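Local coordinates for Non-structural protein NS1 (Murine minute virus, PDB 4R94), which nicks viral DNA at replication origins through its N-terminal endonuclease domain, the part present here, and acts as an ATP-driven helicase in parvovirus DNA replication, at residues A[151-156]-A[181-186]; A[228-233]-A[243-248]; A[18-23]-A[111-116]. All coordinates share one frame; numbering follows the deposited sequence.

In the fold
From the N terminus, helix 8-19 runs into the turn of interaction 3, where residues 18-23 meet 111-116 and close a long excursion through strand 24-31, a small hairpin and helices 54-70 and 81-104. Interaction 1 then brings 151-156, on helix 142-160, against 181-186, closing the excursion that contains helix 167-179. Interaction 2 closes a short loop between strand 227-232 and helix 242-252. The three follow one another in series, without nesting or crossing. All reach the same antiparallel sheet: interactions 2 and 3 touch through neighbouring strands 227-232 and 112-121, while interaction 1 lies across the chain's centre from interaction 2, about 25 Å away between centres.

Interaction 1: residues A[151-156]-A[181-186]; sequences VYWSRW and EWVTLL
Trp153 presents the pyrrole part of its indole to the chain at Trp182 and Val183. Val183 CG2 meets the ring obliquely, 3.6 Å from Trp153 CD1, and reaches back along the side chain to Trp153 CB. Trp182 contributes its CB, which lies in the plane of the Trp153 ring at its edge, 3.9 Å from Trp153 NE1; the Trp182 indole itself turns off at about a right angle and packs on Ala177. A chi1 of 179°, with CG anti to the backbone N, extends Trp153 from its helix toward the sheet, where its NE1 gives a hydrogen bond to Lys31 O and its ring meets Phe30 edge-to-face. The facing backbone is held from the same helix: Arg146 NH1 bonds Val183 O, and Asn150 OD1 forms a weak bond with Val183 N. Just upstream, Glu181, with positive phi, is the C-prime residue of a Schellman motif that ends helix 167-179. Helix 142-160 thus packs on the antiparallel sheet of a Rep-type (HUH) endonuclease, whose metal-binding motif corresponds to His127-Cys128-His129; the side chains of His127 and Trp153 are about 8 Å apart.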
loop_
_atom_site.group_PDB
_atom_site.type_symbol
_atom_site.label_atom_id
_atom_site.label_comp_id
_atom_site.label_asym_id
_atom_site.label_seq_id
_atom_site.Cartn_x
_atom_site.Cartn_y
_atom_site.Cartn_z
ATOM N N VAL A 151 0.370 -14.540 -2.938
ATOM C CA VAL A 151 1.407 -15.533 -2.581
ATOM C C VAL A 151 2.582 -14.874 -1.869
ATOM O O VAL A 151 2.974 -15.294 -0.770
ATOM C CB VAL A 151 1.928 -16.287 -3.815
ATOM C CG1 VAL A 151 3.175 -17.128 -3.439
ATOM C CG2 VAL A 151 0.831 -17.170 -4.378
ATOM N N TYR A 152 3.142 -13.828 -2.463
ATOM C CA TYR A 152 4.306 -13.180 -1.860
ATOM C C TYR A 152 3.962 -12.454 -0.562
ATOM O O TYR A 152 4.752 -12.467 0.387
ATOM C CB TYR A 152 4.961 -12.218 -2.848
ATOM C CG TYR A 152 5.656 -12.943 -3.984
ATOM C CD1 TYR A 152 6.667 -13.872 -3.727
ATOM C CD2 TYR A 152 5.284 -12.715 -5.298
ATOM C CE1 TYR A 152 7.294 -14.546 -4.764
ATOM C CE2 TYR A 152 5.900 -13.381 -6.336
ATOM C CZ TYR A 152 6.894 -14.291 -6.067
ATOM O OH TYR A 152 7.504 -14.952 -7.117
ATOM N N TRP A 153 2.763 -11.872 -0.498
ATOM C CA TRP A 153 2.331 -11.149 0.694
ATOM C C TRP A 153 2.206 -12.109 1.874
ATOM O O TRP A 153 2.723 -11.846 2.970
ATOM C CB TRP A 153 0.997 -10.429 0.398
ATOM C CG TRP A 153 0.368 -9.634 1.513
ATOM C CD1 TRP A 153 -0.916 -9.769 1.979
ATOM C CD2 TRP A 153 0.938 -8.530 2.237
ATOM N NE1 TRP A 153 -1.176 -8.828 2.955
ATOM C CE2 TRP A 153 -0.048 -8.065 3.142
ATOM C CE3 TRP A 153 2.193 -7.896 2.220
ATOM C CZ2 TRP A 153 0.175 -7.003 4.018
ATOM C CZ3 TRP A 153 2.409 -6.831 3.084
ATOM C CH2 TRP A 153 1.418 -6.410 3.986
ATOM N N SER A 154 1.556 -13.245 1.644
ATOM C CA SER A 154 1.372 -14.215 2.721
ATOM C C SER A 154 2.731 -14.762 3.144
ATOM O O SER A 154 3.000 -14.928 4.335
ATOM C CB SER A 154 0.440 -15.348 2.289
ATOM O OG SER A 154 0.966 -16.057 1.173
ATOM N N ARG A 155 3.596 -15.003 2.164
ATOM C CA ARG A 155 4.938 -15.492 2.455
ATOM C C ARG A 155 5.725 -14.528 3.316
ATOM O O ARG A 155 6.337 -14.942 4.314
ATOM C CB ARG A 155 5.697 -15.767 1.158
ATOM C CG ARG A 155 5.300 -17.091 0.549
ATOM C CD ARG A 155 5.974 -17.325 -0.772
ATOM N NE ARG A 155 7.409 -17.560 -0.606
ATOM C CZ ARG A 155 8.254 -17.745 -1.614
ATOM N NH1 ARG A 155 7.806 -17.733 -2.862
ATOM N NH2 ARG A 155 9.542 -17.945 -1.370
ATOM N N TRP A 156 5.724 -13.251 2.935
ATOM C CA TRP A 156 6.475 -12.256 3.698
ATOM C C TRP A 156 5.878 -11.997 5.074
ATOM O O TRP A 156 6.614 -11.826 6.044
ATOM C CB TRP A 156 6.572 -10.939 2.919
ATOM C CG TRP A 156 7.684 -10.963 1.938
ATOM C CD1 TRP A 156 7.582 -11.000 0.577
ATOM C CD2 TRP A 156 9.086 -11.036 2.238
ATOM N NE1 TRP A 156 8.832 -11.049 0.010
ATOM C CE2 TRP A 156 9.775 -11.072 1.009
ATOM C CE3 TRP A 156 9.822 -11.046 3.429
ATOM C CZ2 TRP A 156 11.167 -11.128 0.932
ATOM C CZ3 TRP A 156 11.211 -11.101 3.351
ATOM C CH2 TRP A 156 11.864 -11.136 2.110
ATOM N N GLU A 181 -7.866 -14.033 1.028
ATOM C CA GLU A 181 -7.517 -12.977 0.087
ATOM C C GLU A 181 -7.092 -11.690 0.771
ATOM O O GLU A 181 -7.779 -10.663 0.679
ATOM C CB GLU A 181 -8.697 -12.699 -0.849
ATOM C CG GLU A 181 -9.026 -13.875 -1.748
ATOM C CD GLU A 181 -9.917 -13.492 -2.917
ATOM O OE1 GLU A 181 -10.614 -12.454 -2.849
ATOM O OE2 GLU A 181 -9.904 -14.237 -3.913
ATOM N N TRP A 182 -5.950 -11.745 1.452
ATOM C CA TRP A 182 -5.419 -10.554 2.092
ATOM C C TRP A 182 -4.780 -9.594 1.080
ATOM O O TRP A 182 -4.266 -8.542 1.468
ATOM C CB TRP A 182 -4.400 -10.940 3.168
ATOM C CG TRP A 182 -5.032 -11.532 4.405
ATOM C CD1 TRP A 182 -6.334 -11.917 4.566
ATOM C CD2 TRP A 182 -4.382 -11.790 5.655
ATOM N NE1 TRP A 182 -6.530 -12.411 5.841
ATOM C CE2 TRP A 182 -5.344 -12.342 6.526
ATOM C CE3 TRP A 182 -3.075 -11.613 6.119
ATOM C CZ2 TRP A 182 -5.040 -12.718 7.836
ATOM C CZ3 TRP A 182 -2.770 -11.989 7.416
ATOM C CH2 TRP A 182 -3.751 -12.533 8.259
ATOM N N VAL A 183 -4.779 -9.970 -0.201
ATOM C CA VAL A 183 -4.636 -8.970 -1.251
ATOM C C VAL A 183 -5.899 -8.999 -2.083
ATOM O O VAL A 183 -6.239 -10.052 -2.626
ATOM C CB VAL A 183 -3.442 -9.218 -2.181
ATOM C CG1 VAL A 183 -3.392 -8.136 -3.238
ATOM C CG2 VAL A 183 -2.117 -9.252 -1.383
ATOM N N THR A 184 -6.597 -7.867 -2.181
ATOM C CA THR A 184 -7.806 -7.804 -3.003
ATOM C C THR A 184 -7.537 -7.037 -4.299
ATOM O O THR A 184 -6.629 -6.208 -4.363
ATOM C CB THR A 184 -8.979 -7.146 -2.255
ATOM O OG1 THR A 184 -8.675 -5.780 -1.947
ATOM C CG2 THR A 184 -9.301 -7.891 -0.976
ATOM N N LEU A 185 -8.354 -7.318 -5.315
ATOM C CA LEU A 185 -8.290 -6.663 -6.618
ATOM C C LEU A 185 -9.642 -6.019 -6.918
ATOM O O LEU A 185 -10.678 -6.661 -6.750
ATOM C CB LEU A 185 -7.932 -7.686 -7.697
ATOM C CG LEU A 185 -8.136 -7.270 -9.153
ATOM C CD1 LEU A 185 -7.061 -6.289 -9.601
ATOM C CD2 LEU A 185 -8.178 -8.526 -10.027
ATOM N N LEU A 186 -9.632 -4.767 -7.350
ATOM C CA LEU A 186 -10.881 -4.076 -7.690
ATOM C C LEU A 186 -11.527 -4.730 -8.904
ATOM O O LEU A 186 -10.879 -4.922 -9.932
ATOM C CB LEU A 186 -10.637 -2.595 -7.976
ATOM C CG LEU A 186 -11.940 -1.817 -8.218
ATOM C CD1 LEU A 186 -12.719 -1.710 -6.916
ATOM C CD2 LEU A 186 -11.650 -0.437 -8.794
#

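Interaction 2: residues A[228-233]-A[243-248]; sequences FLSSDS and GERHLV
Ser230 OG is gripped by two groups, the guanidinium of Arg245 and the side-chain amide of Gln117. Arg245 NH1 donates to Ser230 OG over 3.0 Å, with an angle of 153° at the hydrogen, and the hydroxyl oxygen sits 18° out of the guanidinium plane. Ser230 CB lies closer to that plane, at the edge of the group and 3.4 Å from Arg245 NH1, so the serine approaches one corner of the guanidinium and not its face. The other terminal nitrogen, Arg245 NH2, bonds Gln117 OE1, the same oxygen that is hydrogen-bonded to Ser230 OG. Three side chains thus close a ring of polar contacts, with Gln117 on strand 112-121, the neighbour of strand 227-232 in the sheet.

The arginine has to span a wide gap, since the nearest CA atoms, those of Ser230 and Arg245, are 10.5 Å apart. Its chain leaves helix 242-252 with CG anti to the carbonyl carbon and bends at chi3 (58°), which swings the guanidinium round to bring both terminal nitrogens to the sheet. Tyr227 adds a cation-pi contact, and Leu212, in the predicted RCR-3 motif, packs against both Arg245 and Val248.

The contact therefore buries a cation among neutral hydrogen-bond acceptors and an aromatic ring. The bonds join helix 242-252, the last of this domain, to strand 227-232, whose neighbour 112-121 carries the metal ligand Glu119. Pairing through both NH1 and NH2 restricts rotation of the guanidinium, and its charge would probably polarise the serine hydroxyl and the glutamine carbonyl.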
loop_
_atom_site.group_PDB
_atom_site.type_symbol
_atom_site.label_atom_id
_atom_site.label_comp_id
_atom_site.label_asym_id
_atom_site.label_seq_id
_atom_site.Cartn_x
_atom_site.Cartn_y
_atom_site.Cartn_z
ATOM N N PHE A 228 -1.846 7.382 6.430
ATOM C CA PHE A 228 -0.567 7.459 7.132
ATOM C C PHE A 228 0.543 8.054 6.276
ATOM O O PHE A 228 1.288 8.924 6.709
ATOM C CB PHE A 228 -0.095 6.076 7.573
ATOM C CG PHE A 228 -0.891 5.454 8.690
ATOM C CD1 PHE A 228 -0.684 5.834 10.012
ATOM C CD2 PHE A 228 -1.784 4.427 8.424
ATOM C CE1 PHE A 228 -1.392 5.220 11.042
ATOM C CE2 PHE A 228 -2.499 3.817 9.434
ATOM C CZ PHE A 228 -2.302 4.214 10.755
ATOM N N LEU A 229 0.653 7.545 5.057
ATOM C CA LEU A 229 1.886 7.605 4.296
ATOM C C LEU A 229 1.544 7.262 2.856
ATOM O O LEU A 229 0.753 6.340 2.622
ATOM C CB LEU A 229 2.908 6.588 4.865
ATOM C CG LEU A 229 4.312 6.479 4.281
ATOM C CD1 LEU A 229 5.166 7.602 4.841
ATOM C CD2 LEU A 229 4.945 5.129 4.618
ATOM N N SER A 230 2.117 7.987 1.898
ATOM C CA SER A 230 1.937 7.666 0.488
ATOM C C SER A 230 3.260 7.711 -0.240
ATOM O O SER A 230 4.216 8.336 0.233
ATOM C CB SER A 230 0.954 8.631 -0.188
ATOM O OG SER A 230 -0.228 8.732 0.571
ATOM N N SER A 231 3.317 7.064 -1.396
ATOM C CA SER A 231 4.509 7.137 -2.240
ATOM C C SER A 231 4.180 6.754 -3.665
ATOM O O SER A 231 3.171 6.108 -3.931
ATOM C CB SER A 231 5.612 6.222 -1.720
ATOM O OG SER A 231 5.154 4.882 -1.586
ATOM N N ASP A 232 5.044 7.120 -4.600
ATOM C CA ASP A 232 4.783 6.731 -5.969
ATOM C C ASP A 232 6.084 6.486 -6.714
ATOM O O ASP A 232 7.172 6.775 -6.204
ATOM C CB ASP A 232 3.936 7.800 -6.675
ATOM C CG ASP A 232 4.604 9.158 -6.683
ATOM O OD1 ASP A 232 5.663 9.284 -7.333
ATOM O OD2 ASP A 232 4.068 10.089 -6.051
ATOM N N SER A 233 5.949 5.953 -7.919
ATOM C CA SER A 233 7.100 5.476 -8.693
ATOM C C SER A 233 7.990 6.627 -9.173
ATOM O O SER A 233 9.125 6.397 -9.612
ATOM C CB SER A 233 6.611 4.641 -9.883
ATOM O OG SER A 233 5.609 5.333 -10.614
ATOM N N GLY A 243 -1.371 19.691 3.553
ATOM C CA GLY A 243 -1.761 20.931 2.903
ATOM C C GLY A 243 -1.303 20.987 1.462
ATOM O O GLY A 243 -2.019 21.470 0.596
ATOM N N GLU A 244 -0.112 20.459 1.202
ATOM C CA GLU A 244 0.454 20.473 -0.140
ATOM C C GLU A 244 -0.283 19.492 -1.051
ATOM O O GLU A 244 -0.414 19.720 -2.250
ATOM C CB GLU A 244 1.953 20.140 -0.091
ATOM C CG GLU A 244 2.771 21.196 0.664
ATOM C CD GLU A 244 4.239 20.824 0.836
ATOM O OE1 GLU A 244 4.537 19.685 1.259
ATOM O OE2 GLU A 244 5.100 21.686 0.555
ATOM N N ARG A 245 -0.734 18.385 -0.472
ATOM C CA ARG A 245 -1.480 17.392 -1.229
ATOM C C ARG A 245 -2.809 17.986 -1.709
ATOM O O ARG A 245 -3.219 17.781 -2.851
ATOM C CB ARG A 245 -1.711 16.142 -0.369
ATOM C CG ARG A 245 -0.428 15.325 -0.117
ATOM C CD ARG A 245 -0.572 14.427 1.110
ATOM N NE ARG A 245 -1.698 13.502 0.981
ATOM C CZ ARG A 245 -1.584 12.220 0.649
ATOM N NH1 ARG A 245 -0.383 11.693 0.392
ATOM N NH2 ARG A 245 -2.678 11.469 0.555
ATOM N N HIS A 246 -3.476 18.732 -0.835
ATOM C CA HIS A 246 -4.724 19.392 -1.225
ATOM C C HIS A 246 -4.472 20.469 -2.278
ATOM O O HIS A 246 -5.283 20.649 -3.186
ATOM C CB HIS A 246 -5.416 19.981 0.004
ATOM C CG HIS A 246 -5.844 18.950 0.999
ATOM N ND1 HIS A 246 -6.409 17.753 0.626
ATOM C CD2 HIS A 246 -5.759 18.923 2.351
ATOM C CE1 HIS A 246 -6.673 17.036 1.708
ATOM N NE2 HIS A 246 -6.288 17.725 2.763
ATOM N N LEU A 247 -3.350 21.179 -2.178
ATOM C CA LEU A 247 -2.969 22.097 -3.252
ATOM C C LEU A 247 -2.782 21.373 -4.592
ATOM O O LEU A 247 -3.195 21.875 -5.634
ATOM C CB LEU A 247 -1.688 22.856 -2.907
ATOM C CG LEU A 247 -1.721 23.986 -1.885
ATOM C CD1 LEU A 247 -0.352 24.657 -1.853
ATOM C CD2 LEU A 247 -2.804 24.988 -2.227
ATOM N N VAL A 248 -2.156 20.199 -4.579
ATOM C CA VAL A 248 -2.038 19.415 -5.807
ATOM C C VAL A 248 -3.400 19.097 -6.443
ATOM O O VAL A 248 -3.568 19.230 -7.650
ATOM C CB VAL A 248 -1.272 18.092 -5.552
ATOM C CG1 VAL A 248 -1.335 17.200 -6.793
ATOM C CG2 VAL A 248 0.168 18.403 -5.189
#

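Interaction 3: residues A[18-23]-A[111-116]; sequences KEKSNQ and DVNWFV
This is a surface contact between side chains, in which the turn after helix 8-19 reaches Asn113 in the first part of strand 112-121 in the central sheet. Asn113 is its hub: Lys20 and Gln23, the two ends of a type I beta turn, both extend to its carboxamide. The aliphatic end of Lys20 runs obliquely to it, with Lys20 CE 3.2 Å from Asn113 OD1. A bend at chi4 (63°) directs the ammonium away from that oxygen, and the lysine also makes a cation-pi contact with Trp16 of the preceding helix.

Gln23 approaches the other end of the carboxamide. Its side chain sets out toward the strand, CG being anti to the backbone N (chi1 -163°), and then bends at chi2 to bring OE1 to Asn113; the two amide planes are 69° apart. Asn113 ND2 is placed to donate to Gln23 OE1, but the modelled separation of 2.3 Å is too short for an ordinary hydrogen bond, and its details are doubtful.

Within the turn, Gln23 N bonds Lys20 O at 3.2 Å. Backbone bonds from Lys20 to Gly204 and from Gln23 to Phe203 tie it to the beginning of helix 203-211, which carries the nuclease tyrosine, Tyr210. Asn113 is set in the sheet by backbone pairing with Gly133, and Phe115, two residues on, packs on Phe203 and Ile207 of that helix.

Chemically, the two ends of the Asn113 carboxamide are used in complementary ways. ND2 faces the oxygen of a second amide, while OD1 faces the CE methylene of Lys20, which, being next to the charged nitrogen, is probably polarised and so suits an amide oxygen. The turn is thereby linked to the strand through three partly exposed polar side chains.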
loop_
_atom_site.group_PDB
_atom_site.type_symbol
_atom_site.label_atom_id
_atom_site.label_comp_id
_atom_site.label_asym_id
_atom_site.label_seq_id
_atom_site.Cartn_x
_atom_site.Cartn_y
_atom_site.Cartn_z
ATOM N N LYS A 18 -0.892 14.699 -13.881
ATOM C CA LYS A 18 -1.732 15.096 -15.003
ATOM C C LYS A 18 -1.285 14.411 -16.295
ATOM O O LYS A 18 -2.112 14.031 -17.123
ATOM C CB LYS A 18 -1.733 16.620 -15.170
ATOM C CG LYS A 18 -2.937 17.135 -15.945
ATOM C CD LYS A 18 -4.229 16.894 -15.165
ATOM C CE LYS A 18 -5.437 17.446 -15.888
ATOM N NZ LYS A 18 -6.680 17.348 -15.073
ATOM N N GLU A 19 0.021 14.239 -16.466
ATOM C CA GLU A 19 0.531 13.510 -17.621
ATOM C C GLU A 19 0.015 12.080 -17.619
ATOM O O GLU A 19 -0.087 11.447 -18.668
ATOM C CB GLU A 19 2.064 13.510 -17.647
ATOM C CG GLU A 19 2.680 14.788 -18.177
ATOM C CD GLU A 19 4.198 14.717 -18.246
ATOM O OE1 GLU A 19 4.777 13.758 -17.690
ATOM O OE2 GLU A 19 4.809 15.618 -18.862
ATOM N N LYS A 20 -0.301 11.565 -16.432
ATOM C CA LYS A 20 -0.739 10.184 -16.316
ATOM C C LYS A 20 -2.220 10.097 -15.956
ATOM O O LYS A 20 -2.687 9.080 -15.451
ATOM C CB LYS A 20 0.116 9.450 -15.276
ATOM C CG LYS A 20 1.587 9.400 -15.639
ATOM C CD LYS A 20 2.431 8.859 -14.488
ATOM C CE LYS A 20 3.905 8.931 -14.813
ATOM N NZ LYS A 20 4.306 10.358 -14.985
ATOM N N SER A 21 -2.965 11.166 -16.243
ATOM C CA SER A 21 -4.355 11.279 -15.809
ATOM C C SER A 21 -5.214 10.101 -16.218
ATOM O O SER A 21 -6.076 9.662 -15.446
ATOM C CB SER A 21 -4.986 12.561 -16.372
ATOM O OG SER A 21 -4.898 12.559 -17.781
ATOM N N ASN A 22 -4.958 9.600 -17.429
ATOM C CA ASN A 22 -5.786 8.587 -18.066
ATOM C C ASN A 22 -5.103 7.245 -18.252
ATOM O O ASN A 22 -5.541 6.423 -19.059
ATOM C CB ASN A 22 -6.249 9.089 -19.437
ATOM C CG ASN A 22 -7.267 10.181 -19.335
ATOM O OD1 ASN A 22 -6.971 11.277 -18.860
ATOM N ND2 ASN A 22 -8.480 9.900 -19.791
ATOM N N GLN A 23 -4.021 7.012 -17.528
ATOM C CA GLN A 23 -3.346 5.737 -17.671
ATOM C C GLN A 23 -4.099 4.653 -16.906
ATOM O O GLN A 23 -4.352 4.796 -15.713
ATOM C CB GLN A 23 -1.909 5.827 -17.191
ATOM C CG GLN A 23 -1.090 4.677 -17.703
ATOM C CD GLN A 23 -0.210 4.094 -16.644
ATOM O OE1 GLN A 23 0.264 4.808 -15.757
ATOM N NE2 GLN A 23 0.012 2.786 -16.713
ATOM N N ASP A 111 9.439 1.221 -16.281
ATOM C CA ASP A 111 8.344 1.161 -17.243
ATOM C C ASP A 111 7.001 0.996 -16.532
ATOM O O ASP A 111 5.995 0.678 -17.162
ATOM C CB ASP A 111 8.535 0.007 -18.233
ATOM C CG ASP A 111 9.733 0.205 -19.151
ATOM O OD1 ASP A 111 10.145 1.372 -19.351
ATOM O OD2 ASP A 111 10.256 -0.810 -19.669
ATOM N N VAL A 112 7.006 1.183 -15.215
ATOM C CA VAL A 112 5.818 0.952 -14.388
ATOM C C VAL A 112 5.387 2.219 -13.683
ATOM O O VAL A 112 6.221 2.907 -13.110
ATOM C CB VAL A 112 6.094 -0.115 -13.297
ATOM C CG1 VAL A 112 4.805 -0.493 -12.594
ATOM C CG2 VAL A 112 6.733 -1.322 -13.904
ATOM N N ASN A 113 4.088 2.524 -13.683
ATOM C CA ASN A 113 3.603 3.598 -12.838
ATOM C C ASN A 113 2.956 2.976 -11.612
ATOM O O ASN A 113 2.130 2.065 -11.748
ATOM C CB ASN A 113 2.599 4.475 -13.588
ATOM C CG ASN A 113 3.224 5.176 -14.778
ATOM O OD1 ASN A 113 4.324 5.715 -14.686
ATOM N ND2 ASN A 113 2.537 5.149 -15.904
ATOM N N TRP A 114 3.350 3.417 -10.425
ATOM C CA TRP A 114 2.640 2.937 -9.252
ATOM C C TRP A 114 2.492 4.000 -8.182
ATOM O O TRP A 114 3.215 4.992 -8.139
ATOM C CB TRP A 114 3.293 1.658 -8.670
ATOM C CG TRP A 114 4.761 1.742 -8.302
ATOM C CD1 TRP A 114 5.817 1.266 -9.028
ATOM C CD2 TRP A 114 5.318 2.328 -7.123
ATOM N NE1 TRP A 114 6.995 1.531 -8.379
ATOM C CE2 TRP A 114 6.716 2.181 -7.200
ATOM C CE3 TRP A 114 4.768 2.966 -6.001
ATOM C CZ2 TRP A 114 7.573 2.657 -6.210
ATOM C CZ3 TRP A 114 5.606 3.432 -5.026
ATOM C CH2 TRP A 114 7.005 3.271 -5.126
ATOM N N PHE A 115 1.522 3.762 -7.308
ATOM C CA PHE A 115 1.203 4.653 -6.212
ATOM C C PHE A 115 0.771 3.794 -5.046
ATOM O O PHE A 115 -0.011 2.862 -5.227
ATOM C CB PHE A 115 0.066 5.622 -6.608
ATOM C CG PHE A 115 -0.451 6.469 -5.472
ATOM C CD1 PHE A 115 0.192 7.649 -5.112
ATOM C CD2 PHE A 115 -1.589 6.091 -4.778
ATOM C CE1 PHE A 115 -0.279 8.431 -4.069
ATOM C CE2 PHE A 115 -2.075 6.872 -3.726
ATOM C CZ PHE A 115 -1.413 8.040 -3.369
ATOM N N VAL A 116 1.268 4.116 -3.861
ATOM C CA VAL A 116 0.982 3.357 -2.660
ATOM C C VAL A 116 0.435 4.299 -1.591
ATOM O O VAL A 116 0.988 5.384 -1.397
ATOM C CB VAL A 116 2.286 2.659 -2.188
ATOM C CG1 VAL A 116 2.187 2.172 -0.751
ATOM C CG2 VAL A 116 2.649 1.529 -3.162
#